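Local coordinates for protein carbohydrate binding module (Uncultured bacterium, PDB 2W3J) that probably binds uronic acid sugars as a calcium-containing family 35 carbohydrate binding module, at residues I18-H22 against A23-G27. Numbering follows the deposited sequence.
Sequences IDNKH and AGYTG. With CA (calcium ion), chain C.
The phenol ring of Y25 turns one edge to the carbonyl of H22, with H22 O lying in the ring plane 3.2 Å from Y25 CD2, while the carbonyl O of G27 lies in the same plane at the rim. N20 meets the ring farther out: the backbone carbonyl O of N20 approaches Y25 CE2 obliquely at 3.3 Å, and N20 CB lies 3.5 Å from Y25 OH. With CG of Y25 lodged between its own backbone N and carbonyl carbon (chi1 53°), the ring is turned back toward N20 and H22, which it meets by van der Waals and C-H to carbonyl contacts, without a hydrogen bond between 18-22 and 23-27. The H22 imidazole stacks with the ring of W89. G24, with phi at 111°, carries the chain round a turn that suits glycine. Beyond it, T26 O binds calcium at 2.4 Å, in a site completed by E5, E6, G29 and D122. The whole bend is a loop at the surface of the β-sandwich of this carbohydrate binding module, and it brings T26 O to the metal beside ligands from other parts of the fold. It links strands 17-19 and 30-32, which pair antiparallel; Y25 and H22 both pack on F30 of the second strand, and Y25 also reaches D122 of strand 120-126.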
loop_
_atom_site.group_PDB
_atom_site.type_symbol
_atom_site.label_atom_id
_atom_site.label_comp_id
_atom_site.label_asym_id
_atom_site.label_seq_id
_atom_site.Cartn_x
_atom_site.Cartn_y
_atom_site.Cartn_z
ATOM N N ILE A 18 13.134 -0.133 3.897
ATOM C CA ILE A 18 12.402 1.003 4.397
ATOM C C ILE A 18 13.401 2.159 4.322
ATOM O O ILE A 18 14.601 1.979 4.604
ATOM C CB ILE A 18 11.949 0.738 5.840
ATOM C CG1 ILE A 18 10.945 -0.449 5.853
ATOM C CG2 ILE A 18 11.393 2.000 6.523
ATOM C CD1 ILE A 18 10.651 -0.963 7.215
ATOM N N ASP A 19 12.912 3.335 3.951
ATOM C CA ASP A 19 13.819 4.480 3.790
ATOM C C ASP A 19 13.116 5.770 4.135
ATOM O O ASP A 19 11.909 5.792 4.362
ATOM C CB ASP A 19 14.387 4.535 2.382
ATOM C CG ASP A 19 15.723 5.330 2.314
ATOM O OD1 ASP A 19 16.082 6.081 3.265
ATOM O OD2 ASP A 19 16.369 5.217 1.284
ATOM N N ASN A 20 13.872 6.869 4.217
ATOM C CA ASN A 20 13.279 8.139 4.568
ATOM C C ASN A 20 13.910 9.261 3.716
ATOM O O ASN A 20 13.771 10.456 4.073
ATOM C CB ASN A 20 13.455 8.463 6.059
ATOM C CG ASN A 20 14.914 8.416 6.493
ATOM O OD1 ASN A 20 15.809 8.407 5.638
ATOM N ND2 ASN A 20 15.171 8.344 7.810
ATOM N N LYS A 21 14.527 8.880 2.601
ATOM C CA LYS A 21 15.392 9.835 1.875
ATOM C C LYS A 21 14.634 10.999 1.235
ATOM O O LYS A 21 15.152 12.126 1.182
ATOM C CB LYS A 21 16.351 9.145 0.901
ATOM C CG LYS A 21 15.753 8.672 -0.385
ATOM C CD LYS A 21 16.811 8.055 -1.293
ATOM C CE LYS A 21 16.162 7.032 -2.205
ATOM N NZ LYS A 21 17.120 6.112 -2.842
ATOM N N HIS A 22 13.403 10.766 0.786
ATOM C CA HIS A 22 12.577 11.884 0.311
ATOM C C HIS A 22 11.673 12.382 1.422
ATOM O O HIS A 22 10.812 11.646 1.917
ATOM C CB HIS A 22 11.729 11.475 -0.912
ATOM C CG HIS A 22 12.509 10.830 -2.006
ATOM N ND1 HIS A 22 13.328 11.546 -2.855
ATOM C CD2 HIS A 22 12.586 9.536 -2.411
ATOM C CE1 HIS A 22 13.893 10.722 -3.722
ATOM N NE2 HIS A 22 13.455 9.495 -3.476
ATOM N N ALA A 23 11.831 13.646 1.824
ATOM C CA ALA A 23 10.997 14.229 2.873
ATOM C C ALA A 23 9.517 14.262 2.518
ATOM O O ALA A 23 9.153 14.236 1.320
ATOM C CB ALA A 23 11.509 15.629 3.252
ATOM N N GLY A 24 8.661 14.295 3.534
ATOM C CA GLY A 24 7.231 14.442 3.282
ATOM C C GLY A 24 6.411 13.210 3.598
ATOM O O GLY A 24 5.174 13.250 3.533
ATOM N N TYR A 25 7.093 12.115 3.935
ATOM C CA TYR A 25 6.409 10.894 4.364
ATOM C C TYR A 25 5.726 11.095 5.736
ATOM O O TYR A 25 5.963 12.094 6.450
ATOM C CB TYR A 25 7.398 9.714 4.452
ATOM C CG TYR A 25 8.593 10.081 5.308
ATOM C CD1 TYR A 25 8.538 9.997 6.716
ATOM C CD2 TYR A 25 9.754 10.532 4.714
ATOM C CE1 TYR A 25 9.630 10.361 7.478
ATOM C CE2 TYR A 25 10.849 10.911 5.480
ATOM C CZ TYR A 25 10.772 10.832 6.845
ATOM O OH TYR A 25 11.889 11.209 7.565
ATOM N N THR A 26 4.883 10.149 6.104
ATOM C CA THR A 26 4.332 10.093 7.447
ATOM C C THR A 26 4.918 8.873 8.165
ATOM O O THR A 26 5.553 8.017 7.547
ATOM C CB THR A 26 2.807 10.012 7.431
ATOM O OG1 THR A 26 2.404 8.859 6.690
ATOM C CG2 THR A 26 2.201 11.263 6.789
ATOM N N GLY A 27 4.766 8.796 9.483
ATOM C CA GLY A 27 5.442 7.736 10.211
ATOM C C GLY A 27 6.946 7.894 10.095
ATOM O O GLY A 27 7.453 9.031 10.026
HETATM CA CA CA C . 5.097 6.162 6.077
#